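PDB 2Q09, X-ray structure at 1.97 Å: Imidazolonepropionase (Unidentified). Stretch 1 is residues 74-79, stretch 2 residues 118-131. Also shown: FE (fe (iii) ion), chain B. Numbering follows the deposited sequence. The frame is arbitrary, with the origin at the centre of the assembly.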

ATOM      1  N   HIS A  74      -5.866  -1.318   4.757  1.00 19.82           N
ATOM      2  CA  HIS A  74      -6.400  -1.744   6.048  1.00 21.30           C
ATOM      3  C   HIS A  74      -7.400  -2.836   5.658  1.00 20.38           C
ATOM      4  O   HIS A  74      -8.488  -2.878   6.210  1.00 21.23           O
ATOM      5  CB  HIS A  74      -7.213  -0.633   6.733  1.00 20.71           C
ATOM      6  CG  HIS A  74      -6.469   0.645   6.987  1.00 22.61           C
ATOM      7  ND1 HIS A  74      -6.179   1.089   8.260  1.00 24.58           N
ATOM      8  CD2 HIS A  74      -6.067   1.632   6.150  1.00 22.75           C
ATOM      9  CE1 HIS A  74      -5.638   2.292   8.196  1.00 24.89           C
ATOM     10  NE2 HIS A  74      -5.561   2.648   6.927  1.00 25.01           N
ATOM     11  N   LEU A  75      -7.044  -3.719   4.727  1.00 19.25           N
ATOM     12  CA  LEU A  75      -7.998  -4.729   4.265  1.00 19.74           C
ATOM     13  C   LEU A  75      -8.435  -5.794   5.265  1.00 19.75           C
ATOM     14  O   LEU A  75      -9.386  -6.535   4.997  1.00 20.71           O
ATOM     15  CB  LEU A  75      -7.495  -5.395   2.974  1.00 19.60           C
ATOM     16  CG  LEU A  75      -6.280  -6.322   2.982  1.00 21.64           C
ATOM     17  CD1 LEU A  75      -6.681  -7.716   3.483  1.00 20.65           C
ATOM     18  CD2 LEU A  75      -5.738  -6.417   1.549  1.00 21.24           C
ATOM     19  N   ILE A  76      -7.756  -5.878   6.404  1.00 18.66           N
ATOM     20  CA  ILE A  76      -8.140  -6.848   7.428  1.00 17.91           C
ATOM     21  C   ILE A  76      -9.093  -6.182   8.422  1.00 18.69           C
ATOM     22  O   ILE A  76      -8.715  -5.223   9.108  1.00 19.19           O
ATOM     23  CB  ILE A  76      -6.913  -7.373   8.200  1.00 20.29           C
ATOM     24  CG1 ILE A  76      -6.141  -8.369   7.324  1.00 19.88           C
ATOM     25  CG2 ILE A  76      -7.355  -8.031   9.523  1.00 19.64           C
ATOM     26  CD1 ILE A  76      -4.878  -8.935   8.007  1.00 20.97           C
ATOM     27  N   PHE A  77     -10.320  -6.683   8.499  1.00 18.53           N
ATOM     28  CA  PHE A  77     -11.289  -6.105   9.419  1.00 20.13           C
ATOM     29  C   PHE A  77     -12.576  -6.907   9.395  1.00 19.65           C
ATOM     30  O   PHE A  77     -12.832  -7.656   8.443  1.00 19.84           O
ATOM     31  CB  PHE A  77     -11.587  -4.652   9.023  1.00 20.81           C
ATOM     32  CG  PHE A  77     -12.219  -4.514   7.661  1.00 21.46           C
ATOM     33  CD1 PHE A  77     -13.582  -4.700   7.498  1.00 20.30           C
ATOM     34  CD2 PHE A  77     -11.445  -4.235   6.539  1.00 21.30           C
ATOM     35  CE1 PHE A  77     -14.176  -4.623   6.245  1.00 21.95           C
ATOM     36  CE2 PHE A  77     -12.022  -4.155   5.270  1.00 20.52           C
ATOM     37  CZ  PHE A  77     -13.396  -4.347   5.122  1.00 21.44           C
ATOM     38  N   ALA A  78     -13.366  -6.748  10.453  1.00 19.68           N
ATOM     39  CA  ALA A  78     -14.659  -7.420  10.553  1.00 21.84           C
ATOM     40  C   ALA A  78     -15.747  -6.356  10.626  1.00 21.35           C
ATOM     41  O   ALA A  78     -15.450  -5.166  10.736  1.00 21.08           O
ATOM     42  CB  ALA A  78     -14.712  -8.309  11.804  1.00 19.24           C
ATOM     43  N   GLY A  79     -17.002  -6.787  10.567  1.00 22.18           N
ATOM     44  CA  GLY A  79     -18.109  -5.854  10.646  1.00 21.73           C
ATOM     45  C   GLY A  79     -18.366  -5.093   9.359  1.00 23.07           C
ATOM     46  O   GLY A  79     -17.664  -5.275   8.351  1.00 24.00           O
ATOM     47  N   GLN A 118     -11.664 -16.129  11.534  1.00 22.11           N
ATOM     48  CA  GLN A 118     -12.743 -15.401  10.865  1.00 23.30           C
ATOM     49  C   GLN A 118     -12.203 -14.214  10.053  1.00 22.65           C
ATOM     50  O   GLN A 118     -12.671 -13.949   8.950  1.00 22.14           O
ATOM     51  CB  GLN A 118     -13.771 -14.886  11.880  1.00 25.65           C
ATOM     52  CG  GLN A 118     -14.672 -15.967  12.476  1.00 32.07           C
ATOM     53  CD  GLN A 118     -15.639 -15.427  13.520  1.00 34.81           C
ATOM     54  OE1 GLN A 118     -15.232 -14.774  14.477  1.00 35.09           O
ATOM     55  NE2 GLN A 118     -16.927 -15.710  13.343  1.00 36.53           N
ATOM     56  N   LEU A 119     -11.237 -13.487  10.609  1.00 21.65           N
ATOM     57  CA  LEU A 119     -10.653 -12.345   9.903  1.00 21.78           C
ATOM     58  C   LEU A 119      -9.948 -12.808   8.633  1.00 22.33           C
ATOM     59  O   LEU A 119      -9.994 -12.135   7.604  1.00 24.30           O
ATOM     60  CB  LEU A 119      -9.667 -11.606  10.805  1.00 21.11           C
ATOM     61  CG  LEU A 119     -10.280 -10.836  11.980  1.00 21.03           C
ATOM     62  CD1 LEU A 119      -9.168 -10.273  12.847  1.00 19.62           C
ATOM     63  CD2 LEU A 119     -11.184  -9.725  11.461  1.00 20.90           C
ATOM     64  N   PHE A 120      -9.306 -13.968   8.712  1.00 22.43           N
ATOM     65  CA  PHE A 120      -8.599 -14.553   7.579  1.00 22.39           C
ATOM     66  C   PHE A 120      -9.586 -14.864   6.457  1.00 23.41           C
ATOM     67  O   PHE A 120      -9.357 -14.517   5.298  1.00 23.01           O
ATOM     68  CB  PHE A 120      -7.893 -15.839   8.020  1.00 22.97           C
ATOM     69  CG  PHE A 120      -7.239 -16.593   6.900  1.00 22.06           C
ATOM     70  CD1 PHE A 120      -6.037 -16.156   6.351  1.00 24.49           C
ATOM     71  CD2 PHE A 120      -7.839 -17.734   6.374  1.00 24.49           C
ATOM     72  CE1 PHE A 120      -5.439 -16.850   5.297  1.00 24.74           C
ATOM     73  CE2 PHE A 120      -7.252 -18.434   5.325  1.00 23.51           C
ATOM     74  CZ  PHE A 120      -6.047 -17.988   4.782  1.00 25.19           C
ATOM     75  N   GLU A 121     -10.684 -15.524   6.814  1.00 23.02           N
ATOM     76  CA  GLU A 121     -11.715 -15.881   5.849  1.00 23.84           C
ATOM     77  C   GLU A 121     -12.373 -14.636   5.243  1.00 23.15           C
ATOM     78  O   GLU A 121     -12.771 -14.645   4.081  1.00 23.06           O
ATOM     79  CB  GLU A 121     -12.784 -16.757   6.512  1.00 26.03           C
ATOM     80  CG  GLU A 121     -12.287 -18.108   7.017  1.00 31.73           C
ATOM     81  CD  GLU A 121     -11.769 -19.007   5.905  1.00 34.61           C
ATOM     82  OE1 GLU A 121     -12.347 -18.984   4.799  1.00 39.75           O
ATOM     83  OE2 GLU A 121     -10.794 -19.749   6.137  1.00 35.55           O
ATOM     84  N   LEU A 122     -12.508 -13.580   6.039  1.00 23.34           N
ATOM     85  CA  LEU A 122     -13.111 -12.337   5.562  1.00 22.08           C
ATOM     86  C   LEU A 122     -12.176 -11.590   4.610  1.00 22.13           C
ATOM     87  O   LEU A 122     -12.623 -10.911   3.679  1.00 20.92           O
ATOM     88  CB  LEU A 122     -13.451 -11.423   6.739  1.00 22.88           C
ATOM     89  CG  LEU A 122     -14.681 -11.795   7.566  1.00 24.58           C
ATOM     90  CD1 LEU A 122     -14.725 -10.954   8.825  1.00 24.02           C
ATOM     91  CD2 LEU A 122     -15.940 -11.581   6.721  1.00 24.15           C
ATOM     92  N   ALA A 123     -10.879 -11.722   4.848  1.00 21.00           N
ATOM     93  CA  ALA A 123      -9.882 -11.039   4.031  1.00 21.77           C
ATOM     94  C   ALA A 123      -9.520 -11.746   2.727  1.00 21.28           C
ATOM     95  O   ALA A 123      -9.094 -11.087   1.774  1.00 21.06           O
ATOM     96  CB  ALA A 123      -8.606 -10.794   4.860  1.00 19.44           C
ATOM     97  N   LEU A 124      -9.656 -13.072   2.688  1.00 21.84           N
ATOM     98  CA  LEU A 124      -9.319 -13.828   1.479  1.00 23.96           C
ATOM     99  C   LEU A 124      -9.903 -13.240   0.188  1.00 23.15           C
ATOM    100  O   LEU A 124      -9.163 -12.892  -0.723  1.00 24.92           O
ATOM    101  CB  LEU A 124      -9.765 -15.293   1.606  1.00 26.10           C
ATOM    102  CG  LEU A 124      -8.894 -16.205   2.467  1.00 30.35           C
ATOM    103  CD1 LEU A 124      -9.508 -17.608   2.542  1.00 30.49           C
ATOM    104  CD2 LEU A 124      -7.493 -16.268   1.867  1.00 28.76           C
ATOM    105  N   PRO A 125     -11.240 -13.131   0.093  1.00 22.86           N
ATOM    106  CA  PRO A 125     -11.878 -12.583  -1.112  1.00 23.56           C
ATOM    107  C   PRO A 125     -11.418 -11.174  -1.479  1.00 22.51           C
ATOM    108  O   PRO A 125     -11.413 -10.807  -2.655  1.00 21.81           O
ATOM    109  CB  PRO A 125     -13.364 -12.637  -0.771  1.00 23.29           C
ATOM    110  CG  PRO A 125     -13.361 -12.467   0.715  1.00 23.99           C
ATOM    111  CD  PRO A 125     -12.246 -13.383   1.136  1.00 22.55           C
ATOM    112  N   ARG A 126     -11.041 -10.386  -0.478  1.00 22.43           N
ATOM    113  CA  ARG A 126     -10.574  -9.028  -0.732  1.00 21.13           C
ATOM    114  C   ARG A 126      -9.210  -9.088  -1.422  1.00 22.53           C
ATOM    115  O   ARG A 126      -8.980  -8.413  -2.425  1.00 20.60           O
ATOM    116  CB  ARG A 126     -10.480  -8.249   0.581  1.00 21.71           C
ATOM    117  CG  ARG A 126     -11.842  -8.110   1.299  1.00 20.37           C
ATOM    118  CD  ARG A 126     -11.699  -7.549   2.719  1.00 23.21           C
ATOM    119  NE  ARG A 126     -12.971  -7.637   3.435  1.00 23.29           N
ATOM    120  CZ  ARG A 126     -13.097  -7.628   4.759  1.00 23.15           C
ATOM    121  NH1 ARG A 126     -12.022  -7.531   5.532  1.00 23.06           N
ATOM    122  NH2 ARG A 126     -14.302  -7.733   5.310  1.00 25.75           N
ATOM    123  N   VAL A 127      -8.308  -9.900  -0.887  1.00 21.08           N
ATOM    124  CA  VAL A 127      -6.984 -10.036  -1.480  1.00 22.25           C
ATOM    125  C   VAL A 127      -7.071 -10.641  -2.878  1.00 22.20           C
ATOM    126  O   VAL A 127      -6.285 -10.290  -3.753  1.00 22.49           O
ATOM    127  CB  VAL A 127      -6.062 -10.922  -0.619  1.00 22.66           C
ATOM    128  CG1 VAL A 127      -4.685 -11.056  -1.291  1.00 22.93           C
ATOM    129  CG2 VAL A 127      -5.903 -10.307   0.762  1.00 22.31           C
ATOM    130  N   LYS A 128      -8.031 -11.534  -3.095  1.00 22.89           N
ATOM    131  CA  LYS A 128      -8.169 -12.157  -4.406  1.00 23.28           C
ATOM    132  C   LYS A 128      -8.542 -11.143  -5.476  1.00 22.92           C
ATOM    133  O   LYS A 128      -8.165 -11.291  -6.640  1.00 22.96           O
ATOM    134  CB  LYS A 128      -9.191 -13.296  -4.355  1.00 24.47           C
ATOM    135  CG  LYS A 128      -8.647 -14.507  -3.590  1.00 27.36           C
ATOM    136  CD  LYS A 128      -9.604 -15.687  -3.596  1.00 29.79           C
ATOM    137  CE  LYS A 128      -8.995 -16.838  -2.810  1.00 33.61           C
ATOM    138  NZ  LYS A 128      -9.868 -18.043  -2.770  1.00 36.36           N
ATOM    139  N   SER A 129      -9.287 -10.109  -5.096  1.00 21.83           N
ATOM    140  CA  SER A 129      -9.651  -9.087  -6.070  1.00 23.10           C
ATOM    141  C   SER A 129      -8.413  -8.281  -6.459  1.00 22.01           C
ATOM    142  O   SER A 129      -8.251  -7.891  -7.615  1.00 22.48           O
ATOM    143  CB  SER A 129     -10.729  -8.159  -5.512  1.00 23.86           C
ATOM    144  OG  SER A 129     -12.002  -8.778  -5.594  1.00 27.34           O
ATOM    145  N   LEU A 130      -7.543  -8.020  -5.492  1.00 19.73           N
ATOM    146  CA  LEU A 130      -6.327  -7.270  -5.791  1.00 20.29           C
ATOM    147  C   LEU A 130      -5.429  -8.143  -6.672  1.00 21.53           C
ATOM    148  O   LEU A 130      -4.816  -7.661  -7.625  1.00 21.42           O
ATOM    149  CB  LEU A 130      -5.584  -6.890  -4.506  1.00 20.28           C
ATOM    150  CG  LEU A 130      -6.254  -5.843  -3.610  1.00 21.58           C
ATOM    151  CD1 LEU A 130      -5.376  -5.562  -2.400  1.00 22.49           C
ATOM    152  CD2 LEU A 130      -6.478  -4.557  -4.404  1.00 22.02           C
ATOM    153  N   ILE A 131      -5.353  -9.431  -6.348  1.00 21.48           N
ATOM    154  CA  ILE A 131      -4.533 -10.368  -7.114  1.00 22.64           C
ATOM    155  C   ILE A 131      -4.871 -10.352  -8.608  1.00 23.30           C
ATOM    156  O   ILE A 131      -3.978 -10.223  -9.450  1.00 22.67           O
ATOM    157  CB  ILE A 131      -4.692 -11.817  -6.562  1.00 23.34           C
ATOM    158  CG1 ILE A 131      -3.754 -12.048  -5.362  1.00 25.01           C
ATOM    159  CG2 ILE A 131      -4.312 -12.847  -7.632  1.00 22.74           C
ATOM    160  CD1 ILE A 131      -3.676 -10.903  -4.395  1.00 33.57           C
TER
HETATM  161 FE    FE B 500      -5.119   4.403   5.901  1.00 31.04          FE
HETATM  162  O   HOH W   1     -10.552  -9.571   7.751  1.00 19.28           O
HETATM  163  O   HOH W   2     -16.327  -7.701   7.352  1.00 28.02           O
HETATM  164  O   HOH W   3      -6.798   6.164   5.713  1.00 26.67           O

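The contact centres on R126, whose CA-to-CB bond points toward the loop. After chi1 at m (-61°), chi2 and chi3 are both t, so the chain is nearly fully extended and delivers its guanidinium to the loop backbone. NH1 of R126 donates to O of L75 (2.9 Å, N-H...O 149°) and to O of F77 (3.0 Å, 165°); the bond from R126 NH2 to F77 O is weak (3.5 Å, 138°). Two carbonyls of a segment without regular structure thus gain a charged donor.

F77 starts away from the helix, but chi1 at p (63°) and chi2 of 82° bring its ring back over the guanidinium. The planes lie 9° apart with centres separated by 3.6 Å, and R126 CZ sits 23° off the ring normal: a stack with cation-pi character that leaves the guanidinium edge free for hydrogen bonding.

L75, sideways at CB, uses chi1 and chi2 both p to place CD1 3.9 Å from A123 CB and 3.8 Å from V127 CG2, while CD2 lies 4.1 Å from L130 CD1. The small A123 lets I76 approach too (CG1 to CB, 4.2 Å). L119, m then t, packs CD2 3.8 Å from A78 CB. Water 1 bridges the backbones, accepting from F77 N (3.0 Å) and donating to L119 O (2.6 Å). Together the stretches bury 460 Å².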